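Local coordinates for PlaB phospholipase (Legionella pneumophila, PDB 6ZTI), which acts as a phospholipase of the alpha/beta hydrolase class whose activity is controlled by NAD(H)-mediated tetramerization, at residues L233-E238 with S244-K249; N353-Y358 with I457-R462; A419-E422 with Q426-A429. All blocks are in the same frame, centred on the assembly; numbering follows the deposited sequence.

In the fold
From the N terminus, contact 1 comes first and is complete before the others begin. It pairs two strands of the large mixed sheet and closes a beta hairpin, with five residues between 233-238 and 244-249. Contact 2 packs loop 353-358 on strand 452-463 of that sheet, at residues 457-462, and closes a long loop of 98 residues. Contact 3 lies wholly within it. It brings 419-422 and 426-429 together across three residues, within the loop that joins strands 412-419 and 429-439. Strand 231-238 pairs directly, in parallel, with strand 452-463, so contacts 1 and 2 touch. Contacts 2 and 3 also touch, with centres about 10 Å apart. Contacts 1 and 3 do not meet.

Contact 1: residues L233-E238 with S244-K249; sequences LKLHQE and SLVVAK
Lys-234 and Lys-249 are paired through both of their backbone groups, and the bond from Lys-234 N to Lys-249 O is 2.8 Å long. This belongs to an antiparallel beta hairpin of strands 231-238 and 245-252. His-236 pairs with Val-247 in the same way. His-236 N reaches Val-247 O and Val-247 N reaches His-236 O, each at 2.9 Å. Glu-238 and Leu-245 form the third hydrogen-bonded pair. Leu-235 with Ala-248 and Gln-237 with Val-246 are the non-hydrogen-bonded pairs between them. Their CA-H groups add C-H...O contacts, as from Ala-248 CA to Lys-234 O at 3.3 Å.

The side chains of Leu-235, Gln-237, Val-246 and Ala-248 share one face of the sheet, where Leu-235, Gln-237 and Val-246 touch strand 429-439. There Leu-235 CB packs on Val-246 CG1 at 4.0 Å, and its CD2 methyl rests on Ala-248 CB at 3.7 Å. Gln-237 is extended, with CG anti to the backbone N (chi1 -175°). Its amide is held by Arg-432 O and by the backbone N of Gln-460. Gln-237 NE2 also donates to Ser-244 OG at 3.2 Å, with the hydroxyl oxygen 26° out of the amide plane.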
ATOM      1  N   LEU B 233      27.544  -9.879  15.606  1.00 10.97           N
ATOM      2  CA  LEU B 233      27.718 -11.316  15.441  1.00 11.90           C
ATOM      3  C   LEU B 233      27.248 -11.674  14.046  1.00 11.24           C
ATOM      4  O   LEU B 233      26.091 -11.413  13.688  1.00  9.10           O
ATOM      5  CB  LEU B 233      26.931 -12.091  16.494  1.00  8.28           C
ATOM      6  CG  LEU B 233      26.748 -13.606  16.319  1.00 11.51           C
ATOM      7  CD1 LEU B 233      28.045 -14.368  16.517  1.00 15.55           C
ATOM      8  CD2 LEU B 233      25.729 -14.096  17.305  1.00 14.64           C
ATOM      9  N   LYS B 234      28.152 -12.242  13.255  1.00  7.46           N
ATOM     10  CA  LYS B 234      27.836 -12.723  11.919  1.00 11.87           C
ATOM     11  C   LYS B 234      27.739 -14.243  11.954  1.00 12.59           C
ATOM     12  O   LYS B 234      28.695 -14.924  12.350  1.00 11.02           O
ATOM     13  CB  LYS B 234      28.895 -12.294  10.909  1.00 15.76           C
ATOM     14  CG  LYS B 234      28.981 -10.812  10.653  1.00 17.08           C
ATOM     15  CD  LYS B 234      30.031 -10.543   9.572  1.00 29.87           C
ATOM     16  CE  LYS B 234      30.260  -9.057   9.340  1.00 39.64           C
ATOM     17  NZ  LYS B 234      29.073  -8.391   8.730  1.00 42.21           N
ATOM     18  N   LEU B 235      26.587 -14.762  11.532  1.00  8.54           N
ATOM     19  CA  LEU B 235      26.323 -16.194  11.413  1.00 12.26           C
ATOM     20  C   LEU B 235      26.062 -16.496   9.948  1.00 15.88           C
ATOM     21  O   LEU B 235      25.038 -16.072   9.397  1.00 10.78           O
ATOM     22  CB  LEU B 235      25.122 -16.624  12.250  1.00 10.92           C
ATOM     23  CG  LEU B 235      25.114 -16.221  13.719  1.00 19.04           C
ATOM     24  CD1 LEU B 235      23.814 -16.693  14.362  1.00 19.32           C
ATOM     25  CD2 LEU B 235      26.332 -16.790  14.431  1.00 11.39           C
ATOM     26  N   HIS B 236      26.970 -17.253   9.334  1.00 14.02           N
ATOM     27  CA  HIS B 236      26.922 -17.550   7.912  1.00 14.19           C
ATOM     28  C   HIS B 236      26.731 -19.040   7.724  1.00 16.65           C
ATOM     29  O   HIS B 236      27.487 -19.845   8.278  1.00 13.42           O
ATOM     30  CB  HIS B 236      28.193 -17.080   7.209  1.00 17.59           C
ATOM     31  CG  HIS B 236      28.261 -15.597   7.037  1.00 31.41           C
ATOM     32  ND1 HIS B 236      29.209 -14.979   6.249  1.00 40.53           N
ATOM     33  CD2 HIS B 236      27.494 -14.606   7.554  1.00 25.80           C
ATOM     34  CE1 HIS B 236      29.021 -13.671   6.287  1.00 36.28           C
ATOM     35  NE2 HIS B 236      27.984 -13.419   7.069  1.00 32.46           N
ATOM     36  N   GLN B 237      25.729 -19.390   6.928  1.00 12.96           N
ATOM     37  CA  GLN B 237      25.360 -20.774   6.711  1.00 15.60           C
ATOM     38  C   GLN B 237      26.262 -21.384   5.655  1.00 16.98           C
ATOM     39  O   GLN B 237      26.534 -20.774   4.616  1.00 22.14           O
ATOM     40  CB  GLN B 237      23.901 -20.870   6.271  1.00 13.85           C
ATOM     41  CG  GLN B 237      23.365 -22.281   6.139  1.00 11.70           C
ATOM     42  CD  GLN B 237      21.880 -22.286   5.850  1.00 12.30           C
ATOM     43  OE1 GLN B 237      21.423 -21.697   4.867  1.00 11.71           O
ATOM     44  NE2 GLN B 237      21.118 -22.940   6.708  1.00 12.50           N
ATOM     45  N   GLU B 238      26.722 -22.593   5.928  1.00 19.06           N
ATOM     46  CA  GLU B 238      27.527 -23.362   4.997  1.00 25.70           C
ATOM     47  C   GLU B 238      26.918 -24.750   4.873  1.00 33.51           C
ATOM     48  O   GLU B 238      26.103 -25.165   5.702  1.00 33.70           O
ATOM     49  CB  GLU B 238      28.981 -23.449   5.473  1.00 29.75           C
ATOM     50  CG  GLU B 238      30.005 -23.233   4.371  1.00 46.73           C
ATOM     51  CD  GLU B 238      30.044 -21.801   3.886  1.00 44.48           C
ATOM     52  OE1 GLU B 238      29.913 -21.593   2.665  1.00 44.27           O
ATOM     53  OE2 GLU B 238      30.198 -20.886   4.727  1.00 43.88           O
ATOM     54  N   SER B 244      23.639 -28.818   7.316  1.00 58.01           N
ATOM     55  CA  SER B 244      23.764 -27.366   7.398  1.00 36.97           C
ATOM     56  C   SER B 244      24.629 -26.987   8.594  1.00 42.91           C
ATOM     57  O   SER B 244      24.353 -27.401   9.724  1.00 42.63           O
ATOM     58  CB  SER B 244      22.391 -26.701   7.526  1.00 38.21           C
ATOM     59  OG  SER B 244      22.484 -25.445   8.199  1.00 39.00           O
ATOM     60  N   LEU B 245      25.662 -26.187   8.340  1.00 40.49           N
ATOM     61  CA  LEU B 245      26.597 -25.763   9.369  1.00 46.65           C
ATOM     62  C   LEU B 245      26.741 -24.247   9.346  1.00 40.92           C
ATOM     63  O   LEU B 245      26.424 -23.579   8.358  1.00 30.78           O
ATOM     64  CB  LEU B 245      27.963 -26.438   9.187  1.00 53.90           C
ATOM     65  CG  LEU B 245      27.885 -27.965   9.252  1.00 57.11           C
ATOM     66  CD1 LEU B 245      29.242 -28.579   8.971  1.00 66.49           C
ATOM     67  CD2 LEU B 245      27.343 -28.433  10.609  1.00 50.41           C
ATOM     68  N   VAL B 246      27.228 -23.709  10.458  1.00 19.96           N
ATOM     69  CA  VAL B 246      27.190 -22.281  10.724  1.00 13.03           C
ATOM     70  C   VAL B 246      28.572 -21.822  11.148  1.00 24.68           C
ATOM     71  O   VAL B 246      29.152 -22.380  12.083  1.00 17.89           O
ATOM     72  CB  VAL B 246      26.177 -21.947  11.829  1.00 16.58           C
ATOM     73  CG1 VAL B 246      26.195 -20.481  12.101  1.00 12.35           C
ATOM     74  CG2 VAL B 246      24.787 -22.426  11.434  1.00 25.73           C
ATOM     75  N   VAL B 247      29.081 -20.789  10.488  1.00 14.03           N
ATOM     76  CA  VAL B 247      30.339 -20.154  10.855  1.00 17.14           C
ATOM     77  C   VAL B 247      29.997 -18.856  11.570  1.00 18.37           C
ATOM     78  O   VAL B 247      29.182 -18.063  11.084  1.00 14.99           O
ATOM     79  CB  VAL B 247      31.210 -19.913   9.616  1.00 13.40           C
ATOM     80  CG1 VAL B 247      32.504 -19.182   9.981  1.00 19.75           C
ATOM     81  CG2 VAL B 247      31.506 -21.242   8.935  1.00 17.98           C
ATOM     82  N   ALA B 248      30.574 -18.661  12.747  1.00  9.74           N
ATOM     83  CA  ALA B 248      30.295 -17.496  13.563  1.00  9.02           C
ATOM     84  C   ALA B 248      31.529 -16.613  13.670  1.00 15.03           C
ATOM     85  O   ALA B 248      32.659 -17.102  13.795  1.00 15.10           O
ATOM     86  CB  ALA B 248      29.824 -17.908  14.958  1.00 19.13           C
ATOM     87  N   LYS B 249      31.304 -15.310  13.605  1.00 14.61           N
ATOM     88  CA  LYS B 249      32.353 -14.326  13.809  1.00 16.31           C
ATOM     89  C   LYS B 249      31.751 -13.187  14.605  1.00 20.78           C
ATOM     90  O   LYS B 249      30.698 -12.672  14.229  1.00 15.61           O
ATOM     91  CB  LYS B 249      32.912 -13.796  12.487  1.00 17.84           C
ATOM     92  CG  LYS B 249      33.711 -12.493  12.648  1.00 25.43           C
ATOM     93  CD  LYS B 249      34.723 -12.320  11.527  1.00 54.70           C
ATOM     94  CE  LYS B 249      35.391 -10.951  11.577  1.00 53.25           C
ATOM     95  NZ  LYS B 249      36.034 -10.594  10.276  1.00 62.51           N
TER

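Contact 2: residues N353-Y358 with I457-R462. With SND (thionicotinamide-adenine-dinucleotide), chain O.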
ATOM      1  N   ASN B 353      20.063 -10.588  -1.080  1.00 25.76           N
ATOM      2  CA  ASN B 353      18.676 -10.339  -0.725  1.00 18.48           C
ATOM      3  C   ASN B 353      18.522 -10.198   0.775  1.00 24.93           C
ATOM      4  O   ASN B 353      19.173 -10.905   1.546  1.00 17.29           O
ATOM      5  CB  ASN B 353      17.783 -11.474  -1.223  1.00 26.24           C
ATOM      6  CG  ASN B 353      17.794 -11.593  -2.719  1.00 34.65           C
ATOM      7  OD1 ASN B 353      17.371 -10.667  -3.414  1.00 30.65           O
ATOM      8  ND2 ASN B 353      18.277 -12.733  -3.237  1.00 30.27           N
ATOM      9  N   HIS B 354      17.670  -9.265   1.187  1.00 17.98           N
ATOM     10  CA  HIS B 354      17.124  -9.300   2.529  1.00 20.07           C
ATOM     11  C   HIS B 354      15.957 -10.272   2.540  1.00 26.35           C
ATOM     12  O   HIS B 354      15.168 -10.331   1.592  1.00 29.21           O
ATOM     13  CB  HIS B 354      16.688  -7.908   2.977  1.00 30.84           C
ATOM     14  CG  HIS B 354      17.829  -7.037   3.400  1.00 43.56           C
ATOM     15  ND1 HIS B 354      18.209  -6.895   4.719  1.00 43.23           N
ATOM     16  CD2 HIS B 354      18.688  -6.278   2.678  1.00 41.41           C
ATOM     17  CE1 HIS B 354      19.248  -6.081   4.791  1.00 33.51           C
ATOM     18  NE2 HIS B 354      19.555  -5.689   3.567  1.00 42.75           N
ATOM     19  N   LEU B 355      15.876 -11.068   3.597  1.00 26.23           N
ATOM     20  CA  LEU B 355      14.812 -12.046   3.740  1.00 26.23           C
ATOM     21  C   LEU B 355      13.636 -11.400   4.453  1.00 23.27           C
ATOM     22  O   LEU B 355      13.809 -10.792   5.514  1.00 24.56           O
ATOM     23  CB  LEU B 355      15.316 -13.265   4.508  1.00 14.30           C
ATOM     24  CG  LEU B 355      16.539 -13.932   3.873  1.00 20.51           C
ATOM     25  CD1 LEU B 355      16.743 -15.325   4.467  1.00 22.81           C
ATOM     26  CD2 LEU B 355      16.406 -14.008   2.356  1.00 23.94           C
ATOM     27  N   ILE B 356      12.449 -11.519   3.856  1.00 17.47           N
ATOM     28  CA  ILE B 356      11.232 -10.934   4.408  1.00 19.19           C
ATOM     29  C   ILE B 356      10.237 -11.977   4.901  1.00 23.72           C
ATOM     30  O   ILE B 356       9.223 -11.596   5.506  1.00 25.43           O
ATOM     31  CB  ILE B 356      10.539 -10.009   3.384  1.00 23.81           C
ATOM     32  CG1 ILE B 356      10.183 -10.781   2.110  1.00 35.38           C
ATOM     33  CG2 ILE B 356      11.434  -8.858   3.021  1.00 22.53           C
ATOM     34  CD1 ILE B 356       8.995 -10.204   1.374  1.00 39.34           C
ATOM     35  N   ASP B 357      10.463 -13.264   4.635  1.00 19.01           N
ATOM     36  CA  ASP B 357       9.531 -14.333   5.011  1.00 17.00           C
ATOM     37  C   ASP B 357      10.280 -15.378   5.836  1.00 17.14           C
ATOM     38  O   ASP B 357      10.943 -16.258   5.275  1.00 16.76           O
ATOM     39  CB  ASP B 357       8.912 -14.975   3.781  1.00 23.82           C
ATOM     40  CG  ASP B 357       8.241 -13.968   2.866  1.00 47.17           C
ATOM     41  OD1 ASP B 357       7.399 -13.178   3.352  1.00 39.16           O
ATOM     42  OD2 ASP B 357       8.561 -13.969   1.655  1.00 44.72           O
ATOM     43  N   TYR B 358      10.158 -15.304   7.159  1.00 14.54           N
ATOM     44  CA  TYR B 358      10.936 -16.169   8.040  1.00 15.96           C
ATOM     45  C   TYR B 358      10.307 -16.188   9.426  1.00 22.86           C
ATOM     46  O   TYR B 358       9.617 -15.244   9.833  1.00 12.17           O
ATOM     47  CB  TYR B 358      12.391 -15.694   8.144  1.00 17.74           C
ATOM     48  CG  TYR B 358      12.456 -14.310   8.705  1.00 13.81           C
ATOM     49  CD1 TYR B 358      12.389 -13.208   7.872  1.00 13.69           C
ATOM     50  CD2 TYR B 358      12.527 -14.094  10.076  1.00 13.93           C
ATOM     51  CE1 TYR B 358      12.412 -11.923   8.384  1.00 20.38           C
ATOM     52  CE2 TYR B 358      12.549 -12.815  10.596  1.00 18.19           C
ATOM     53  CZ  TYR B 358      12.491 -11.738   9.745  1.00 19.87           C
ATOM     54  OH  TYR B 358      12.514 -10.468  10.252  1.00 23.08           O
ATOM     55  N   ILE B 457      22.460 -12.676  10.085  1.00  9.60           N
ATOM     56  CA  ILE B 457      22.359 -14.082   9.705  1.00 11.22           C
ATOM     57  C   ILE B 457      22.260 -14.153   8.184  1.00  9.87           C
ATOM     58  O   ILE B 457      21.323 -13.605   7.589  1.00 12.82           O
ATOM     59  CB  ILE B 457      21.165 -14.769  10.383  1.00 16.39           C
ATOM     60  CG1 ILE B 457      21.309 -14.716  11.913  1.00  9.07           C
ATOM     61  CG2 ILE B 457      21.060 -16.213   9.896  1.00 12.47           C
ATOM     62  CD1 ILE B 457      20.046 -14.861  12.637  1.00 22.41           C
ATOM     63  N   MET B 458      23.236 -14.804   7.554  1.00 12.34           N
ATOM     64  CA  MET B 458      23.260 -14.989   6.106  1.00 17.88           C
ATOM     65  C   MET B 458      22.998 -16.458   5.780  1.00 15.12           C
ATOM     66  O   MET B 458      23.823 -17.327   6.090  1.00 11.96           O
ATOM     67  CB  MET B 458      24.598 -14.550   5.517  1.00 12.04           C
ATOM     68  CG  MET B 458      24.624 -14.620   3.983  1.00 17.45           C
ATOM     69  SD  MET B 458      26.266 -14.570   3.258  1.00 25.45           S
ATOM     70  CE  MET B 458      26.594 -12.814   3.281  1.00 38.19           C
ATOM     71  N   LEU B 459      21.869 -16.727   5.123  1.00 10.67           N
ATOM     72  CA  LEU B 459      21.509 -18.066   4.673  1.00  8.48           C
ATOM     73  C   LEU B 459      21.965 -18.301   3.240  1.00 15.51           C
ATOM     74  O   LEU B 459      22.114 -17.363   2.454  1.00 16.33           O
ATOM     75  CB  LEU B 459      19.994 -18.269   4.757  1.00  8.53           C
ATOM     76  CG  LEU B 459      19.314 -18.041   6.108  1.00 16.57           C
ATOM     77  CD1 LEU B 459      17.875 -18.453   6.042  1.00 21.92           C
ATOM     78  CD2 LEU B 459      20.023 -18.816   7.196  1.00 11.70           C
ATOM     79  N   GLN B 460      22.176 -19.574   2.904  1.00 11.26           N
ATOM     80  CA  GLN B 460      22.520 -19.959   1.542  1.00 15.18           C
ATOM     81  C   GLN B 460      21.239 -20.100   0.728  1.00 11.53           C
ATOM     82  O   GLN B 460      20.300 -20.786   1.144  1.00 12.45           O
ATOM     83  CB  GLN B 460      23.287 -21.278   1.516  1.00 11.73           C
ATOM     84  CG  GLN B 460      24.733 -21.193   1.965  1.00 18.18           C
ATOM     85  CD  GLN B 460      25.435 -22.530   1.879  1.00 37.52           C
ATOM     86  OE1 GLN B 460      24.843 -23.574   2.162  1.00 40.73           O
ATOM     87  NE2 GLN B 460      26.701 -22.510   1.480  1.00 42.91           N
ATOM     88  N   ARG B 461      21.197 -19.437  -0.417  1.00 10.64           N
ATOM     89  CA  ARG B 461      20.076 -19.583  -1.336  1.00 10.21           C
ATOM     90  C   ARG B 461      20.307 -20.852  -2.150  1.00 14.10           C
ATOM     91  O   ARG B 461      21.284 -20.957  -2.899  1.00 12.07           O
ATOM     92  CB  ARG B 461      19.948 -18.347  -2.213  1.00 13.14           C
ATOM     93  CG  ARG B 461      18.717 -18.350  -3.112  1.00 15.74           C
ATOM     94  CD  ARG B 461      18.604 -17.045  -3.857  1.00 22.59           C
ATOM     95  NE  ARG B 461      17.521 -17.045  -4.836  1.00 21.14           N
ATOM     96  CZ  ARG B 461      16.247 -16.793  -4.547  1.00 24.91           C
ATOM     97  NH1 ARG B 461      15.867 -16.539  -3.303  1.00 26.64           N
ATOM     98  NH2 ARG B 461      15.341 -16.800  -5.510  1.00 17.07           N
ATOM     99  N   ARG B 462      19.447 -21.841  -1.958  1.00 12.63           N
ATOM    100  CA  ARG B 462      19.565 -23.112  -2.655  1.00 10.64           C
ATOM    101  C   ARG B 462      18.684 -23.063  -3.894  1.00 12.50           C
ATOM    102  O   ARG B 462      17.514 -22.689  -3.807  1.00 16.01           O
ATOM    103  CB  ARG B 462      19.143 -24.255  -1.737  1.00 13.96           C
ATOM    104  CG  ARG B 462      19.902 -24.286  -0.405  1.00 13.38           C
ATOM    105  CD  ARG B 462      19.379 -25.377   0.503  1.00 24.68           C
ATOM    106  NE  ARG B 462      19.559 -26.711  -0.069  1.00 36.77           N
ATOM    107  CZ  ARG B 462      20.631 -27.474   0.124  1.00 42.00           C
ATOM    108  NH1 ARG B 462      21.640 -27.047   0.877  1.00 31.18           N
ATOM    109  NH2 ARG B 462      20.694 -28.671  -0.439  1.00 41.29           N
TER
HETATM  110  PA  SND O 501       3.970  -7.840  15.986  1.00 14.93           P
HETATM  111  O1A SND O 501       4.011  -6.376  16.196  1.00 11.77           O
HETATM  112  O2A SND O 501       4.251  -8.683  17.220  1.00 16.24           O
HETATM  113  O5B SND O 501       5.003  -8.342  14.838  1.00 11.13           O
HETATM  114  C5B SND O 501       5.169  -7.513  13.671  1.00 11.85           C
HETATM  115  C4B SND O 501       5.749  -8.329  12.542  1.00 13.72           C
HETATM  116  O4B SND O 501       7.008  -8.908  12.957  1.00 10.29           O
HETATM  117  C3B SND O 501       4.886  -9.496  12.063  1.00  9.15           C
HETATM  118  O3B SND O 501       4.971  -9.630  10.649  1.00 22.09           O
HETATM  119  C2B SND O 501       5.508 -10.684  12.788  1.00 12.13           C
HETATM  120  O2B SND O 501       5.297 -11.922  12.125  1.00 20.39           O
HETATM  121  C1B SND O 501       6.979 -10.301  12.726  1.00 12.21           C
HETATM  122  N9A SND O 501       7.793 -10.952  13.741  1.00 11.76           N
HETATM  123  C8A SND O 501       7.779 -10.704  15.087  1.00 13.56           C
HETATM  124  N7A SND O 501       8.503 -11.539  15.793  1.00  8.66           N
HETATM  125  C5A SND O 501       9.033 -12.395  14.842  1.00  9.61           C
HETATM  126  C6A SND O 501       9.839 -13.542  14.948  1.00 13.22           C
HETATM  127  N6A SND O 501      10.342 -13.988  16.106  1.00 12.05           N
HETATM  128  N1A SND O 501      10.132 -14.208  13.813  1.00 10.42           N
HETATM  129  C2A SND O 501       9.683 -13.729  12.650  1.00 15.89           C
HETATM  130  N3A SND O 501       8.932 -12.648  12.423  1.00 12.17           N
HETATM  131  C4A SND O 501       8.621 -12.035  13.571  1.00 11.98           C
HETATM  132  O3  SND O 501       2.547  -8.278  15.436  1.00 21.89           O
HETATM  133  PN  SND O 501       1.864  -9.596  14.840  1.00 19.53           P
HETATM  134  O1N SND O 501       2.568 -10.788  15.360  1.00 14.83           O
HETATM  135  O2N SND O 501       1.747  -9.416  13.376  1.00 18.77           O
HETATM  136  O5D SND O 501       0.436  -9.430  15.556  1.00 18.39           O
HETATM  137  C5D SND O 501      -0.624  -8.671  14.930  1.00 21.50           C
HETATM  138  C4D SND O 501      -1.460  -7.939  15.965  1.00 17.51           C
HETATM  139  O4D SND O 501      -1.871  -8.854  17.011  1.00 12.94           O
HETATM  140  C3D SND O 501      -0.777  -6.783  16.697  1.00 12.28           C
HETATM  141  O3D SND O 501      -1.753  -5.811  17.087  1.00 19.30           O
HETATM  142  C2D SND O 501      -0.184  -7.492  17.914  1.00 14.79           C
HETATM  143  O2D SND O 501       0.071  -6.604  18.993  1.00 15.86           O
HETATM  144  C1D SND O 501      -1.327  -8.445  18.242  1.00 16.02           C
HETATM  145  N1N SND O 501      -0.789  -9.674  18.963  1.00 17.17           N
HETATM  146  C2N SND O 501      -0.297 -10.670  18.206  1.00 13.73           C
HETATM  147  C3N SND O 501       0.147 -11.834  18.796  1.00 13.63           C
HETATM  148  C7N SND O 501       0.591 -12.980  17.958  1.00  9.17           C
HETATM  149  S7N SND O 501       0.017 -14.514  18.239  1.00 29.31           S
HETATM  150  N7N SND O 501       1.401 -12.708  16.955  1.00 16.46           N
HETATM  151  C4N SND O 501       0.079 -11.946  20.181  1.00 14.78           C
HETATM  152  C5N SND O 501      -0.416 -10.901  20.938  1.00 16.01           C
HETATM  153  C6N SND O 501      -0.847  -9.758  20.307  1.00 21.15           C
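Leu-355, in the loop that leads into strand 358-364 and the thio-NAD pocket, packs against Leu-459 of strand 452-463. The touch is made mainly by single branches. Leu-355 CD1 lies 3.7 Å from Leu-459 CD1 and 4.1 Å from Leu-459 CG. In both leucines CG is anti to the carbonyl carbon (chi1 -57° and -56°), a torsion that lets CD1 of each turn to the other. The two side chains cross obliquely. No hydrogen bond links the two segments. The pair is buried; Leu-355 also touches Tyr-431, and Leu-459 touches Leu-434.

Of the two segments, 457-462 lies on a strand of the large mixed sheet. Around Ile-457 and Met-458 this strand is bonded through its backbone to strands 340-349 and 231-238. Residues 353-358 form the loop after strand 340-349 and run into strand 358-364. A looser contact lies farther along, where Arg-461 CD is the atom nearest Asn-353 ND2, at 4.4 Å. The Arg-461 chain is extended as far as NE, and its guanidinium group forms a salt bridge with Asp-71 of the second subunit.

At the other end of the loop Tyr-358 makes a close contact with the adenine. Tyr-358 O is 3.2 Å from C2A of the nucleotide, and Tyr-358 CE2 is 3.6 Å from the same carbon. The ring meets C2A obliquely. The nucleotide is hydrogen-bonded to Leu-360 O, Arg-381 NE and Tyr-393 OH, and to Arg-145 NH2 and Asn-209 OD1 of the third subunit.

Contact 3: residues A419-E422 with Q426-A429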
ATOM      1  N   ALA B 419      13.548 -19.801   7.170  1.00 10.22           N
ATOM      2  CA  ALA B 419      13.179 -18.891   6.096  1.00 10.76           C
ATOM      3  C   ALA B 419      12.330 -19.654   5.087  1.00 14.15           C
ATOM      4  O   ALA B 419      12.402 -20.883   4.998  1.00 13.19           O
ATOM      5  CB  ALA B 419      14.410 -18.288   5.429  1.00 17.46           C
ATOM      6  N   TYR B 420      11.495 -18.921   4.357  1.00 14.07           N
ATOM      7  CA  TYR B 420      10.588 -19.532   3.396  1.00 15.91           C
ATOM      8  C   TYR B 420      10.860 -18.977   2.008  1.00 17.07           C
ATOM      9  O   TYR B 420      11.281 -17.824   1.874  1.00 16.52           O
ATOM     10  CB  TYR B 420       9.114 -19.284   3.762  1.00 22.28           C
ATOM     11  CG  TYR B 420       8.777 -19.780   5.139  1.00 20.14           C
ATOM     12  CD1 TYR B 420       8.323 -21.072   5.343  1.00 17.51           C
ATOM     13  CD2 TYR B 420       8.952 -18.964   6.248  1.00 18.72           C
ATOM     14  CE1 TYR B 420       8.045 -21.527   6.610  1.00 20.05           C
ATOM     15  CE2 TYR B 420       8.679 -19.410   7.502  1.00 16.31           C
ATOM     16  CZ  TYR B 420       8.226 -20.684   7.686  1.00 16.59           C
ATOM     17  OH  TYR B 420       7.964 -21.107   8.961  1.00 31.93           O
ATOM     18  N   PRO B 421      10.650 -19.784   0.949  1.00 19.15           N
ATOM     19  CA  PRO B 421      10.230 -21.196   0.997  1.00 19.12           C
ATOM     20  C   PRO B 421      11.310 -22.094   1.592  1.00 20.53           C
ATOM     21  O   PRO B 421      12.486 -21.729   1.543  1.00 10.42           O
ATOM     22  CB  PRO B 421       9.978 -21.541  -0.470  1.00 25.47           C
ATOM     23  CG  PRO B 421      10.835 -20.613  -1.222  1.00 22.00           C
ATOM     24  CD  PRO B 421      10.916 -19.337  -0.431  1.00 17.93           C
ATOM     25  N   GLU B 422      10.916 -23.238   2.154  1.00 19.32           N
ATOM     26  CA  GLU B 422      11.827 -24.078   2.925  1.00 22.91           C
ATOM     27  C   GLU B 422      12.170 -25.405   2.261  1.00 23.72           C
ATOM     28  O   GLU B 422      12.941 -26.178   2.834  1.00 27.31           O
ATOM     29  CB  GLU B 422      11.244 -24.352   4.319  1.00 26.08           C
ATOM     30  CG  GLU B 422       9.850 -24.954   4.287  1.00 27.03           C
ATOM     31  CD  GLU B 422       9.398 -25.453   5.646  1.00 45.13           C
ATOM     32  OE1 GLU B 422      10.233 -25.479   6.576  1.00 42.94           O
ATOM     33  OE2 GLU B 422       8.209 -25.814   5.782  1.00 41.69           O
ATOM     34  N   GLN B 426       8.159 -26.773  -2.258  1.00 36.43           N
ATOM     35  CA  GLN B 426       7.453 -25.502  -2.162  1.00 45.32           C
ATOM     36  C   GLN B 426       7.882 -24.529  -3.254  1.00 45.15           C
ATOM     37  O   GLN B 426       7.040 -23.839  -3.841  1.00 34.34           O
ATOM     38  CB  GLN B 426       7.697 -24.880  -0.783  1.00 37.70           C
ATOM     39  CG  GLN B 426       7.296 -25.788   0.363  1.00 46.31           C
ATOM     40  CD  GLN B 426       7.631 -25.198   1.710  1.00 39.19           C
ATOM     41  OE1 GLN B 426       8.081 -24.052   1.810  1.00 46.49           O
ATOM     42  NE2 GLN B 426       7.413 -25.980   2.762  1.00 43.08           N
ATOM     43  N   ALA B 427       9.180 -24.459  -3.526  1.00 35.46           N
ATOM     44  CA  ALA B 427       9.713 -23.603  -4.574  1.00 35.16           C
ATOM     45  C   ALA B 427      11.056 -24.167  -5.014  1.00 30.68           C
ATOM     46  O   ALA B 427      11.720 -24.887  -4.266  1.00 35.18           O
ATOM     47  CB  ALA B 427       9.876 -22.160  -4.093  1.00 24.96           C
ATOM     48  N   LEU B 428      11.450 -23.821  -6.241  1.00 26.16           N
ATOM     49  CA  LEU B 428      12.723 -24.281  -6.773  1.00 25.04           C
ATOM     50  C   LEU B 428      13.907 -23.487  -6.232  1.00 15.09           C
ATOM     51  O   LEU B 428      15.049 -23.942  -6.358  1.00 19.90           O
ATOM     52  CB  LEU B 428      12.678 -24.221  -8.304  1.00 16.30           C
ATOM     53  CG  LEU B 428      11.720 -25.258  -8.895  1.00 15.33           C
ATOM     54  CD1 LEU B 428      11.519 -25.030 -10.372  1.00 23.63           C
ATOM     55  CD2 LEU B 428      12.223 -26.685  -8.650  1.00 22.47           C
ATOM     56  N   ALA B 429      13.660 -22.315  -5.647  1.00 16.84           N
ATOM     57  CA  ALA B 429      14.647 -21.563  -4.879  1.00 14.17           C
ATOM     58  C   ALA B 429      14.159 -21.517  -3.435  1.00 13.41           C
ATOM     59  O   ALA B 429      13.039 -21.068  -3.173  1.00 19.05           O
ATOM     60  CB  ALA B 429      14.828 -20.154  -5.447  1.00 26.88           C
TER
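Two flat groups meet here, the amide of Gln-426 and the carboxylate of Glu-422, with their planes 54° apart. At the edge of the amide, Gln-426 NE2 donates to Glu-422 OE2 at 3.1 Å, with the oxygen almost in the amide plane. Glu-422 OE2 accepts through its anti lone pair. Out of that plane, Glu-422 N donates to Gln-426 OE1 at 3.0 Å, from 51° above the carbonyl plane. Glu-422 CG lies on the same side of the amide, 3.1 Å from Gln-426 NE2. The Glu-422 side chain is set there by its first torsion, with CG between the backbone N and the carbonyl carbon (chi1 55°).

Pro-421 follows a cis peptide bond and packs on the returning chain. Its CG is tight against Ala-427 CB at 3.4 Å and also lies against the carbonyl oxygen of Ala-429. That oxygen is buried and has no polar partner in the model.

The turn connects antiparallel strands 412-419 and 429-439. Thr-66 of the second subunit packs on Pro-421 and Ala-427, and Asp-64 of that subunit accepts from Leu-428 N. The Gln-426 amide is gripped as both donor and acceptor, which fixes its rotation. Its N-H would probably stabilise a charged Glu-422, whose OE1 has a long, weak ion pair with Lys-418.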